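E3 ubiquitin-protein ligase HERC2 (PDB 4L1M) probably transfers ubiquitin to substrate proteins as a HECT-type E3 ligase, the domain here being its first RCC1-like domain, a seven-bladed beta-propeller. Local coordinates at residues K251-L256 with Y281-G286; S268-A273 with Q289-G294; K303-L308 with P352-L357; C323-E328 with H333-N338. All coordinates share one frame; numbering follows the deposited sequence.

Contact 1. Residues K251-L256 with Y281-G286; sequences KLIEKL and YSWGKG. With SO4 (sulfate ion), chain F.
Oxygen O3 of the sulfate ion is gripped by Lys285, whose NZ donates to it over 3.0 Å, and also by Arg290 NH2. A second, weak bond of 3.2 Å runs from Lys285 NZ to sulfate O4. The lysine gets there by stretching out: CG lies anti to the backbone N (chi1 -169°) and the rest of the chain stays extended, so the ammonium group stands well clear of the strand. The sulfate probably comes from the crystallisation liquor. At the other end of the contact the chemistry is apolar. Ile253 and Leu256 come at Trp283 from the opposite direction to the indole's own approach, and both meet its six-membered ring obliquely. Ile253 CD1 lies 3.8 Å from Trp283 CZ2, and Leu256 CD1 is 4.0 Å from Trp283 CH2. The second methyl of Leu256 takes a different ring: Leu256 CD2 sits over one face of the Tyr281 ring, offset toward its rim, 4.2 Å from Tyr281 CG. A short 3-10 turn, in which Leu256 N bonds to Ile253 O at 3.1 Å, carries the chain from one aliphatic residue to the other. Pro302 joins them against Trp283, while the indole NE1 makes a weak bond to Lys238 O. This is blade-to-blade packing in the RCC1-type beta-propeller: the turn after outer strand 250-252 of one blade leans on strand 280-284 of the next.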
loop_
_atom_site.group_PDB
_atom_site.type_symbol
_atom_site.label_atom_id
_atom_site.label_comp_id
_atom_site.label_asym_id
_atom_site.label_seq_id
_atom_site.Cartn_x
_atom_site.Cartn_y
_atom_site.Cartn_z
ATOM N N LYS A 251 -13.240 6.746 13.127
ATOM C CA LYS A 251 -14.384 6.081 13.688
ATOM C C LYS A 251 -14.237 4.570 13.524
ATOM O O LYS A 251 -13.694 4.104 12.544
ATOM C CB LYS A 251 -15.670 6.588 13.037
ATOM C CG LYS A 251 -16.041 8.018 13.432
ATOM C CD LYS A 251 -17.380 8.451 12.839
ATOM C CE LYS A 251 -17.854 9.823 13.349
ATOM N N LEU A 252 -14.767 3.833 14.489
ATOM C CA LEU A 252 -14.641 2.410 14.556
ATOM C C LEU A 252 -15.452 1.717 13.474
ATOM O O LEU A 252 -16.592 2.122 13.162
ATOM C CB LEU A 252 -15.162 1.936 15.913
ATOM C CG LEU A 252 -14.996 0.453 16.227
ATOM C CD1 LEU A 252 -13.533 0.104 16.378
ATOM C CD2 LEU A 252 -15.734 0.095 17.507
ATOM N N ILE A 253 -14.891 0.654 12.919
ATOM C CA ILE A 253 -15.650 -0.212 12.047
ATOM C C ILE A 253 -16.249 -1.328 12.888
ATOM O O ILE A 253 -15.578 -2.299 13.195
ATOM C CB ILE A 253 -14.801 -0.724 10.890
ATOM C CG1 ILE A 253 -14.261 0.459 10.090
ATOM C CG2 ILE A 253 -15.652 -1.578 9.956
ATOM C CD1 ILE A 253 -13.362 0.074 8.926
ATOM N N GLU A 254 -17.508 -1.151 13.277
ATOM C CA GLU A 254 -18.188 -2.010 14.222
ATOM C C GLU A 254 -18.339 -3.466 13.729
ATOM O O GLU A 254 -18.270 -4.401 14.523
ATOM C CB GLU A 254 -19.590 -1.417 14.588
ATOM C CG GLU A 254 -19.675 0.010 15.219
ATOM C CD GLU A 254 -19.822 1.240 14.241
ATOM O OE1 GLU A 254 -20.373 1.095 13.118
ATOM O OE2 GLU A 254 -19.413 2.388 14.607
ATOM N N LYS A 255 -18.454 -3.678 12.429
ATOM C CA LYS A 255 -18.543 -5.064 11.893
ATOM C C LYS A 255 -17.264 -5.874 12.027
ATOM O O LYS A 255 -17.319 -7.098 11.994
ATOM C CB LYS A 255 -18.934 -5.064 10.429
ATOM C CG LYS A 255 -20.279 -4.419 10.175
ATOM C CD LYS A 255 -21.431 -5.269 10.651
ATOM C CE LYS A 255 -22.742 -4.520 10.474
ATOM N NZ LYS A 255 -23.853 -5.368 10.955
ATOM N N LEU A 256 -16.120 -5.205 12.167
ATOM C CA LEU A 256 -14.830 -5.875 12.329
ATOM C C LEU A 256 -14.416 -6.015 13.798
ATOM O O LEU A 256 -13.352 -6.610 14.095
ATOM C CB LEU A 256 -13.722 -5.106 11.617
ATOM C CG LEU A 256 -13.832 -5.008 10.117
ATOM C CD1 LEU A 256 -12.664 -4.180 9.604
ATOM C CD2 LEU A 256 -13.846 -6.354 9.421
ATOM N N TYR A 281 -11.285 -9.378 4.331
ATOM C CA TYR A 281 -12.560 -8.729 4.118
ATOM C C TYR A 281 -12.343 -7.626 3.146
ATOM O O TYR A 281 -11.353 -6.907 3.226
ATOM C CB TYR A 281 -13.126 -8.185 5.425
ATOM C CG TYR A 281 -13.538 -9.267 6.409
ATOM C CD1 TYR A 281 -12.573 -10.022 7.080
ATOM C CD2 TYR A 281 -14.889 -9.527 6.684
ATOM C CE1 TYR A 281 -12.927 -11.001 7.981
ATOM C CE2 TYR A 281 -15.252 -10.516 7.587
ATOM C CZ TYR A 281 -14.269 -11.254 8.227
ATOM O OH TYR A 281 -14.594 -12.231 9.118
ATOM N N SER A 282 -13.270 -7.470 2.212
ATOM C CA SER A 282 -13.224 -6.323 1.287
ATOM C C SER A 282 -14.581 -5.648 1.245
ATOM O O SER A 282 -15.624 -6.294 1.404
ATOM C CB SER A 282 -12.808 -6.760 -0.117
ATOM O OG SER A 282 -13.778 -7.621 -0.689
ATOM N N TRP A 283 -14.551 -4.339 1.048
ATOM C CA TRP A 283 -15.766 -3.547 0.931
ATOM C C TRP A 283 -15.451 -2.237 0.220
ATOM O O TRP A 283 -14.271 -1.891 0.017
ATOM C CB TRP A 283 -16.369 -3.320 2.298
ATOM C CG TRP A 283 -15.554 -2.478 3.199
ATOM C CD1 TRP A 283 -15.751 -1.165 3.463
ATOM C CD2 TRP A 283 -14.460 -2.896 4.034
ATOM N NE1 TRP A 283 -14.836 -0.714 4.387
ATOM C CE2 TRP A 283 -14.021 -1.757 4.745
ATOM C CE3 TRP A 283 -13.797 -4.105 4.236
ATOM C CZ2 TRP A 283 -12.933 -1.792 5.636
ATOM C CZ3 TRP A 283 -12.702 -4.130 5.116
ATOM C CH2 TRP A 283 -12.293 -2.979 5.801
ATOM N N GLY A 284 -16.505 -1.541 -0.224
ATOM C CA GLY A 284 -16.369 -0.343 -1.056
ATOM C C GLY A 284 -16.933 -0.506 -2.460
ATOM O O GLY A 284 -17.910 -1.227 -2.661
ATOM N N LYS A 285 -16.328 0.178 -3.429
ATOM C CA LYS A 285 -16.840 0.210 -4.796
ATOM C C LYS A 285 -16.663 -1.140 -5.504
ATOM O O LYS A 285 -15.606 -1.788 -5.371
ATOM C CB LYS A 285 -16.087 1.266 -5.569
ATOM C CG LYS A 285 -16.652 1.630 -6.932
ATOM C CD LYS A 285 -15.901 2.811 -7.519
ATOM C CE LYS A 285 -16.487 3.195 -8.870
ATOM N NZ LYS A 285 -15.685 4.232 -9.585
ATOM N N GLY A 286 -17.671 -1.537 -6.271
ATOM C CA GLY A 286 -17.761 -2.872 -6.813
ATOM C C GLY A 286 -17.388 -2.991 -8.280
ATOM O O GLY A 286 -17.222 -4.097 -8.783
HETATM S S SO4 F . -12.202 4.053 -10.490
HETATM O O1 SO4 F . -10.913 3.359 -10.475
HETATM O O2 SO4 F . -12.056 5.243 -11.366
HETATM O O3 SO4 F . -13.301 3.212 -11.010
HETATM O O4 SO4 F . -12.540 4.393 -9.090
#

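Contact 2. Residues S268-A273 with Q289-G294; sequences SQFSIA and QRLGHG. With SO4 (sulfate ion), chain F.
Phe270, opening strand 270-275, faces a type I beta turn running from Gln289 to Gly292, and the CA atoms of Phe270 and Leu291, 7.4 Å apart, are the nearest such pair across the two segments. Arg290 and Leu291 bridge that gap. CG of Arg290 lies over one face of the Phe270 ring, 4.1 Å from the centroid, in a CH-pi contact, while its guanidinium plane is turned 83° from the ring. Since CG sits between the backbone N and the carbonyl carbon (chi1 71°) and the chain bends again at chi3, the guanidinium swings past the phenyl to Ser268. There NH1 donates to Ser268 O over 2.8 Å; the oxygen lies near the guanidinium plane, though the donor is tilted from the carbonyl plane. NH2 of Arg290 points to the sulfate, 2.9 Å from O3, and NH1 adds weak bonds to O1 and O4. Ser268 OG closes in on the same anion, 3.0 Å from sulfate O4. Leu291 CD2 also packs 3.6 Å from Phe270 CB. Arg290 NE to Asp287 O and NH2 to Asn288 OD1 fix the guanidinium from its own loop. The turn thus folds back from strand 280-284 onto strand 270-275 of the same blade, and Arg290 O accepts a bond from Trp335 NE1 on strand 332-335 of the following blade.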
loop_
_atom_site.group_PDB
_atom_site.type_symbol
_atom_site.label_atom_id
_atom_site.label_comp_id
_atom_site.label_asym_id
_atom_site.label_seq_id
_atom_site.Cartn_x
_atom_site.Cartn_y
_atom_site.Cartn_z
ATOM N N SER A 268 -8.518 1.673 -5.194
ATOM C CA SER A 268 -9.303 2.845 -5.617
ATOM C C SER A 268 -10.751 2.701 -5.196
ATOM O O SER A 268 -11.475 1.868 -5.718
ATOM C CB SER A 268 -9.215 3.049 -7.134
ATOM O OG SER A 268 -9.936 4.203 -7.518
ATOM N N GLN A 269 -11.134 3.480 -4.195
ATOM C CA GLN A 269 -12.502 3.526 -3.679
ATOM C C GLN A 269 -12.962 2.238 -3.020
ATOM O O GLN A 269 -14.170 2.000 -2.915
ATOM C CB GLN A 269 -13.483 3.963 -4.784
ATOM C CG GLN A 269 -13.160 5.346 -5.403
ATOM C CD GLN A 269 -13.334 6.483 -4.405
ATOM O OE1 GLN A 269 -14.415 6.672 -3.897
ATOM N NE2 GLN A 269 -12.277 7.188 -4.082
ATOM N N PHE A 270 -12.022 1.414 -2.557
ATOM C CA PHE A 270 -12.362 0.216 -1.780
ATOM C C PHE A 270 -11.300 -0.104 -0.743
ATOM O O PHE A 270 -10.189 0.394 -0.806
ATOM C CB PHE A 270 -12.643 -1.006 -2.674
ATOM C CG PHE A 270 -11.415 -1.662 -3.257
ATOM C CD1 PHE A 270 -10.831 -1.169 -4.393
ATOM C CD2 PHE A 270 -10.898 -2.810 -2.707
ATOM C CE1 PHE A 270 -9.722 -1.804 -4.965
ATOM C CE2 PHE A 270 -9.791 -3.447 -3.269
ATOM C CZ PHE A 270 -9.199 -2.933 -4.393
ATOM N N SER A 271 -11.678 -0.947 0.196
ATOM C CA SER A 271 -10.916 -1.170 1.381
ATOM C C SER A 271 -10.784 -2.661 1.648
ATOM O O SER A 271 -11.632 -3.452 1.255
ATOM C CB SER A 271 -11.643 -0.514 2.541
ATOM O OG SER A 271 -11.804 0.875 2.301
ATOM N N ILE A 272 -9.708 -3.021 2.336
ATOM C CA ILE A 272 -9.348 -4.393 2.627
ATOM C C ILE A 272 -8.898 -4.501 4.091
ATOM O O ILE A 272 -8.175 -3.641 4.587
ATOM C CB ILE A 272 -8.139 -4.786 1.768
ATOM C CG1 ILE A 272 -8.500 -4.829 0.286
ATOM C CG2 ILE A 272 -7.552 -6.125 2.226
ATOM C CD1 ILE A 272 -9.261 -6.083 -0.086
ATOM N N ALA A 273 -9.269 -5.583 4.754
ATOM C CA ALA A 273 -8.713 -5.910 6.049
ATOM C C ALA A 273 -8.306 -7.367 6.077
ATOM O O ALA A 273 -8.960 -8.215 5.470
ATOM C CB ALA A 273 -9.734 -5.661 7.120
ATOM N N GLN A 289 -15.154 -5.704 -10.694
ATOM C CA GLN A 289 -14.927 -6.866 -9.822
ATOM C C GLN A 289 -13.805 -6.672 -8.810
ATOM O O GLN A 289 -13.265 -7.656 -8.306
ATOM C CB GLN A 289 -14.606 -8.125 -10.638
ATOM C CG GLN A 289 -15.651 -8.524 -11.661
ATOM C CD GLN A 289 -16.910 -9.026 -10.997
ATOM O OE1 GLN A 289 -17.017 -9.053 -9.768
ATOM N NE2 GLN A 289 -17.869 -9.419 -11.788
ATOM N N ARG A 290 -13.481 -5.426 -8.483
ATOM C CA ARG A 290 -12.346 -5.152 -7.629
ATOM C C ARG A 290 -12.470 -5.716 -6.216
ATOM O O ARG A 290 -11.469 -5.930 -5.552
ATOM C CB ARG A 290 -12.059 -3.650 -7.573
ATOM C CG ARG A 290 -13.075 -2.817 -6.793
ATOM C CD ARG A 290 -12.868 -1.339 -7.044
ATOM N NE ARG A 290 -13.279 -0.953 -8.379
ATOM C CZ ARG A 290 -13.029 0.225 -8.921
ATOM N NH1 ARG A 290 -12.355 1.154 -8.249
ATOM N NH2 ARG A 290 -13.449 0.483 -10.151
ATOM N N LEU A 291 -13.671 -5.964 -5.745
ATOM C CA LEU A 291 -13.865 -6.524 -4.389
ATOM C C LEU A 291 -13.680 -8.056 -4.281
ATOM O O LEU A 291 -13.459 -8.561 -3.183
ATOM C CB LEU A 291 -15.268 -6.200 -3.881
ATOM C CG LEU A 291 -15.628 -4.738 -3.883
ATOM C CD1 LEU A 291 -17.065 -4.589 -3.458
ATOM C CD2 LEU A 291 -14.679 -3.967 -2.966
ATOM N N GLY A 292 -13.806 -8.778 -5.396
ATOM C CA GLY A 292 -13.592 -10.233 -5.420
ATOM C C GLY A 292 -14.734 -11.128 -4.957
ATOM O O GLY A 292 -14.555 -12.316 -4.825
ATOM N N HIS A 293 -15.908 -10.572 -4.723
ATOM C CA HIS A 293 -17.047 -11.361 -4.235
ATOM C C HIS A 293 -17.866 -11.974 -5.341
ATOM O O HIS A 293 -18.776 -12.733 -5.054
ATOM C CB HIS A 293 -17.957 -10.513 -3.371
ATOM C CG HIS A 293 -17.287 -9.950 -2.160
ATOM N ND1 HIS A 293 -16.715 -10.741 -1.194
ATOM C CD2 HIS A 293 -17.103 -8.671 -1.753
ATOM C CE1 HIS A 293 -16.218 -9.980 -0.239
ATOM N NE2 HIS A 293 -16.432 -8.717 -0.557
ATOM N N GLY A 294 -17.573 -11.639 -6.598
ATOM C CA GLY A 294 -18.216 -12.295 -7.743
ATOM C C GLY A 294 -19.286 -11.488 -8.477
ATOM O O GLY A 294 -19.806 -11.928 -9.498
HETATM S S SO4 F . -12.202 4.053 -10.490
HETATM O O1 SO4 F . -10.913 3.359 -10.475
HETATM O O2 SO4 F . -12.056 5.243 -11.366
HETATM O O3 SO4 F . -13.301 3.212 -11.010
HETATM O O4 SO4 F . -12.540 4.393 -9.090
#

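Contact 3. Residues K303-L308 with P352-L357; sequences KLLEGL and PEPAAL
Leu305 carries its CG anti to the backbone N (chi1 -166°), whereas Leu308 sets CG anti to its carbonyl carbon (chi1 -59°), and these two choices bring both isobutyl groups onto the ring of Pro354. The setting is the boundary between two neighbouring blades of the beta-propeller: Leu305 and Leu308 follow outer strand 302-304 of one, and Pro354 lies on outer strand 354-356 of the next. A 3-10 turn, 306-308, leads from Leu305 to Leu308 and includes the latter, and Leu308 N bonds to Leu305 O at 3.2 Å. By curling the chain it lets residues three apart converge on one proline. They take different carbons of the pyrrolidine. Leu308 crosses the ring at about a right angle and applies its CD2 methyl to Pro354 CB, 3.6 Å away. Leu305 arrives on a slant, with CG 4.1 Å from Pro354 CG and its CD2 branch close behind. Pro354, which has no N-H, meets the two leucines through its ring carbons, and the interaction across the two segments is entirely apolar. The chain turns a corner at Glu353, just before the proline, so that strand 354-356 sets off in a new direction, and the Pro354 side chain points toward the turn. Trp335 continues the apolar patch by touching both Leu305 and Pro354, while Leu308 also meets His333. Gly307, partly exposed at the margin and without a side chain, forms the closest CA pair, its CA 5.5 Å from Pro354 CA and 4.3 Å from Pro354 CD.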
loop_
_atom_site.group_PDB
_atom_site.type_symbol
_atom_site.label_atom_id
_atom_site.label_comp_id
_atom_site.label_asym_id
_atom_site.label_seq_id
_atom_site.Cartn_x
_atom_site.Cartn_y
_atom_site.Cartn_z
ATOM N N LYS A 303 -17.114 -7.377 4.140
ATOM C CA LYS A 303 -17.680 -8.664 3.778
ATOM C C LYS A 303 -16.549 -9.673 3.589
ATOM O O LYS A 303 -15.550 -9.370 2.939
ATOM C CB LYS A 303 -18.477 -8.535 2.501
ATOM C CG LYS A 303 -19.071 -9.824 1.995
ATOM C CD LYS A 303 -19.713 -9.615 0.639
ATOM C CE LYS A 303 -20.968 -10.445 0.468
ATOM N NZ LYS A 303 -20.652 -11.887 0.326
ATOM N N LEU A 304 -16.698 -10.847 4.200
ATOM C CA LEU A 304 -15.709 -11.886 4.098
ATOM C C LEU A 304 -15.554 -12.323 2.652
ATOM O O LEU A 304 -16.535 -12.612 1.970
ATOM C CB LEU A 304 -16.107 -13.103 4.980
ATOM C CG LEU A 304 -15.161 -14.329 4.989
ATOM C CD1 LEU A 304 -13.763 -13.955 5.442
ATOM C CD2 LEU A 304 -15.702 -15.432 5.880
ATOM N N LEU A 305 -14.306 -12.412 2.207
ATOM C CA LEU A 305 -13.987 -12.833 0.838
ATOM C C LEU A 305 -13.957 -14.367 0.753
ATOM O O LEU A 305 -12.949 -15.001 1.052
ATOM C CB LEU A 305 -12.660 -12.195 0.434
ATOM C CG LEU A 305 -12.267 -12.199 -1.032
ATOM C CD1 LEU A 305 -13.348 -11.594 -1.895
ATOM C CD2 LEU A 305 -10.988 -11.414 -1.219
ATOM N N GLU A 306 -15.094 -14.954 0.374
ATOM C CA GLU A 306 -15.306 -16.411 0.481
ATOM C C GLU A 306 -14.315 -17.213 -0.376
ATOM O O GLU A 306 -13.865 -18.288 0.022
ATOM C CB GLU A 306 -16.764 -16.816 0.143
ATOM C CG GLU A 306 -17.839 -16.444 1.192
ATOM C CD GLU A 306 -19.235 -17.032 0.903
ATOM N N GLY A 307 -13.938 -16.672 -1.527
ATOM C CA GLY A 307 -13.000 -17.372 -2.416
ATOM C C GLY A 307 -11.642 -17.744 -1.808
ATOM O O GLY A 307 -10.925 -18.546 -2.375
ATOM N N LEU A 308 -11.283 -17.119 -0.680
ATOM C CA LEU A 308 -10.031 -17.393 0.025
ATOM C C LEU A 308 -10.199 -18.160 1.350
ATOM O O LEU A 308 -9.203 -18.513 1.971
ATOM C CB LEU A 308 -9.278 -16.085 0.290
ATOM C CG LEU A 308 -8.894 -15.245 -0.934
ATOM C CD1 LEU A 308 -8.227 -13.932 -0.525
ATOM C CD2 LEU A 308 -7.981 -15.998 -1.889
ATOM N N PRO A 352 -13.490 -12.265 -11.759
ATOM C CA PRO A 352 -14.482 -12.007 -10.708
ATOM C C PRO A 352 -14.109 -12.499 -9.322
ATOM O O PRO A 352 -14.297 -11.775 -8.344
ATOM C CB PRO A 352 -15.726 -12.755 -11.213
ATOM C CG PRO A 352 -15.593 -12.744 -12.686
ATOM C CD PRO A 352 -14.118 -12.876 -12.952
ATOM N N GLU A 353 -13.612 -13.724 -9.237
ATOM C CA GLU A 353 -13.310 -14.317 -7.954
ATOM C C GLU A 353 -11.835 -14.665 -7.834
ATOM O O GLU A 353 -11.181 -14.907 -8.840
ATOM C CB GLU A 353 -14.149 -15.560 -7.745
ATOM C CG GLU A 353 -15.626 -15.297 -7.917
ATOM C CD GLU A 353 -16.431 -16.011 -6.857
ATOM O OE1 GLU A 353 -17.402 -16.668 -7.217
ATOM O OE2 GLU A 353 -16.069 -15.917 -5.653
ATOM N N PRO A 354 -11.319 -14.699 -6.592
ATOM C CA PRO A 354 -9.938 -15.075 -6.357
ATOM C C PRO A 354 -9.631 -16.496 -6.794
ATOM O O PRO A 354 -10.466 -17.387 -6.661
ATOM C CB PRO A 354 -9.779 -14.944 -4.834
ATOM C CG PRO A 354 -10.926 -14.097 -4.390
ATOM C CD PRO A 354 -12.028 -14.365 -5.343
ATOM N N ALA A 355 -8.437 -16.693 -7.319
ATOM C CA ALA A 355 -7.985 -18.016 -7.734
ATOM C C ALA A 355 -6.470 -17.982 -7.853
ATOM O O ALA A 355 -5.895 -16.951 -8.193
ATOM C CB ALA A 355 -8.621 -18.424 -9.054
ATOM N N ALA A 356 -5.835 -19.096 -7.527
ATOM C CA ALA A 356 -4.385 -19.198 -7.547
ATOM C C ALA A 356 -3.893 -18.946 -8.946
ATOM O O ALA A 356 -4.493 -19.415 -9.900
ATOM C CB ALA A 356 -3.943 -20.579 -7.081
ATOM N N LEU A 357 -2.827 -18.167 -9.063
ATOM C CA LEU A 357 -2.141 -18.017 -10.317
ATOM C C LEU A 357 -1.233 -19.220 -10.472
ATOM O O LEU A 357 -0.581 -19.616 -9.511
ATOM C CB LEU A 357 -1.314 -16.744 -10.318
ATOM C CG LEU A 357 -2.121 -15.450 -10.368
ATOM C CD1 LEU A 357 -1.277 -14.263 -9.949
ATOM C CD2 LEU A 357 -2.700 -15.235 -11.760
#

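Contact 4. Residues C323-E328 with H333-N338; sequences CLALTE and HSWGSN
A beta hairpin, the two middle strands of a propeller blade, brings Cys323 and Ala325 beside Trp335 and His333. The strands run antiparallel, 160° between their directions. Cys323 with Trp335 and Ala325 with His333 form hydrogen-bonded pairs; Leu324 and Ser334 make the non-hydrogen-bonded pair between them. Around Ala325 the bonds are short: Ala325 N to His333 O at 2.8 Å, answered by His333 N to Ala325 O at 2.9 Å. At the other end Cys323 N reaches Trp335 O at 3.1 Å almost straight on, but the return bond from Trp335 N to Cys323 O is weak. On the face shared by these residues, Trp335 holds CG between its backbone N and carbonyl carbon (chi1 69°), which lays the indole alongside the neighbouring strand. Cys323 CB then rests over the six-membered ring, 3.6 Å from its centroid, in a CH-pi contact, and SG stands obliquely 4.5 Å from the same centroid. Ala325 CB meets the ring at its edge. Further along, Thr327 CG2 touches His333 CD2 at 3.8 Å, with the imidazole NE2 bonded to Glu331. The other face carries Leu324 CD2 against Ser334 CB, 3.5 Å apart, while Ser334 OG turns to His343 and Lys351. Strands 313-318 and 354-356 flank the hairpin to complete the blade, and Leu324 packs on Ile368 and Cys370 of strand 365-370 in the next one.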
loop_
_atom_site.group_PDB
_atom_site.type_symbol
_atom_site.label_atom_id
_atom_site.label_comp_id
_atom_site.label_asym_id
_atom_site.label_seq_id
_atom_site.Cartn_x
_atom_site.Cartn_y
_atom_site.Cartn_z
ATOM N N CYS A 323 -6.041 -6.940 -7.125
ATOM C CA CYS A 323 -5.341 -7.309 -5.899
ATOM C C CYS A 323 -4.617 -8.611 -6.051
ATOM O O CYS A 323 -4.987 -9.425 -6.879
ATOM C CB CYS A 323 -6.317 -7.514 -4.755
ATOM S SG CYS A 323 -7.223 -6.065 -4.262
ATOM N N LEU A 324 -3.591 -8.779 -5.222
ATOM C CA LEU A 324 -2.917 -10.045 -5.014
ATOM C C LEU A 324 -3.020 -10.414 -3.538
ATOM O O LEU A 324 -3.055 -9.539 -2.676
ATOM C CB LEU A 324 -1.435 -9.973 -5.358
ATOM C CG LEU A 324 -0.960 -9.635 -6.771
ATOM C CD1 LEU A 324 0.466 -10.125 -6.979
ATOM C CD2 LEU A 324 -1.862 -10.217 -7.844
ATOM N N ALA A 325 -3.066 -11.716 -3.275
ATOM C CA ALA A 325 -2.974 -12.244 -1.924
ATOM C C ALA A 325 -1.970 -13.384 -1.846
ATOM O O ALA A 325 -1.984 -14.297 -2.681
ATOM C CB ALA A 325 -4.322 -12.719 -1.467
ATOM N N LEU A 326 -1.076 -13.307 -0.871
ATOM C CA LEU A 326 -0.083 -14.349 -0.647
ATOM C C LEU A 326 -0.515 -15.206 0.549
ATOM O O LEU A 326 -0.910 -14.668 1.589
ATOM C CB LEU A 326 1.267 -13.699 -0.370
ATOM C CG LEU A 326 2.446 -14.624 -0.058
ATOM C CD1 LEU A 326 2.773 -15.497 -1.252
ATOM C CD2 LEU A 326 3.644 -13.763 0.322
ATOM N N THR A 327 -0.456 -16.517 0.395
ATOM C CA THR A 327 -0.824 -17.427 1.471
ATOM C C THR A 327 0.398 -17.962 2.206
ATOM O O THR A 327 1.521 -17.958 1.679
ATOM C CB THR A 327 -1.627 -18.636 0.950
ATOM O OG1 THR A 327 -0.771 -19.508 0.207
ATOM C CG2 THR A 327 -2.776 -18.186 0.069
ATOM N N GLU A 328 0.158 -18.420 3.430
ATOM C CA GLU A 328 1.163 -19.080 4.290
ATOM C C GLU A 328 1.943 -20.176 3.552
ATOM O O GLU A 328 3.146 -20.259 3.678
ATOM C CB GLU A 328 0.450 -19.645 5.532
ATOM C CG GLU A 328 1.223 -20.630 6.397
ATOM C CD GLU A 328 0.364 -21.170 7.547
ATOM O OE1 GLU A 328 -0.871 -21.336 7.405
ATOM O OE2 GLU A 328 0.930 -21.454 8.612
ATOM N N HIS A 333 -2.778 -15.633 -5.087
ATOM C CA HIS A 333 -4.134 -15.500 -5.659
ATOM C C HIS A 333 -4.336 -14.083 -6.168
ATOM O O HIS A 333 -3.758 -13.141 -5.644
ATOM C CB HIS A 333 -5.157 -15.795 -4.583
ATOM C CG HIS A 333 -5.144 -17.220 -4.119
ATOM N ND1 HIS A 333 -6.222 -18.063 -4.290
ATOM C CD2 HIS A 333 -4.189 -17.955 -3.495
ATOM C CE1 HIS A 333 -5.930 -19.255 -3.802
ATOM N NE2 HIS A 333 -4.701 -19.220 -3.315
ATOM N N SER A 334 -5.162 -13.922 -7.183
ATOM C CA SER A 334 -5.502 -12.576 -7.646
ATOM C C SER A 334 -6.965 -12.488 -8.058
ATOM O O SER A 334 -7.609 -13.495 -8.305
ATOM C CB SER A 334 -4.622 -12.180 -8.822
ATOM O OG SER A 334 -5.052 -12.818 -10.015
ATOM N N TRP A 335 -7.468 -11.269 -8.142
ATOM C CA TRP A 335 -8.829 -10.997 -8.631
ATOM C C TRP A 335 -8.947 -9.538 -9.025
ATOM O O TRP A 335 -8.094 -8.719 -8.675
ATOM C CB TRP A 335 -9.886 -11.318 -7.555
ATOM C CG TRP A 335 -9.843 -10.389 -6.398
ATOM C CD1 TRP A 335 -10.537 -9.255 -6.263
ATOM C CD2 TRP A 335 -9.056 -10.527 -5.218
ATOM N NE1 TRP A 335 -10.257 -8.661 -5.059
ATOM C CE2 TRP A 335 -9.344 -9.435 -4.398
ATOM C CE3 TRP A 335 -8.153 -11.489 -4.760
ATOM C CZ2 TRP A 335 -8.753 -9.255 -3.151
ATOM C CZ3 TRP A 335 -7.564 -11.306 -3.513
ATOM C CH2 TRP A 335 -7.863 -10.186 -2.732
ATOM N N GLY A 336 -10.030 -9.225 -9.728
ATOM C CA GLY A 336 -10.355 -7.847 -10.053
ATOM C C GLY A 336 -10.230 -7.529 -11.522
ATOM O O GLY A 336 -10.469 -8.380 -12.384
ATOM N N SER A 337 -9.883 -6.279 -11.808
ATOM C CA SER A 337 -9.913 -5.780 -13.172
ATOM C C SER A 337 -8.809 -6.429 -13.988
ATOM O O SER A 337 -7.734 -6.729 -13.464
ATOM C CB SER A 337 -9.776 -4.252 -13.177
ATOM O OG SER A 337 -9.496 -3.757 -14.477
ATOM N N ASN A 338 -9.088 -6.646 -15.273
ATOM C CA ASN A 338 -8.101 -7.195 -16.198
ATOM C C ASN A 338 -8.070 -6.424 -17.524
ATOM O O ASN A 338 -7.777 -6.998 -18.581
ATOM C CB ASN A 338 -8.380 -8.680 -16.436
ATOM C CG ASN A 338 -7.186 -9.417 -17.025
ATOM O OD1 ASN A 338 -6.041 -9.074 -16.760
ATOM N ND2 ASN A 338 -7.458 -10.446 -17.829
#

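Three successive propeller blades tie the contacts together. Contacts 1 and 3, whose centres lie about 17 Å apart, are alike: in each, the turn after an outer strand packs apolar side chains against the following blade. Contact 2 lies inside the blade they share, its centre about 10 Å from each, and is stitched to contact 1 by Ser282 OG and Leu291 O, 2.7 Å apart. The same sulfate touches contacts 1 and 2. Contact 4 is nested in the loop that contact 3 closes, with centres about 8 Å apart; there Ser334 N lies 3.3 Å from Ala355 O. Contacts 1 and 4 do not touch, their nearest atoms being about 6 Å apart.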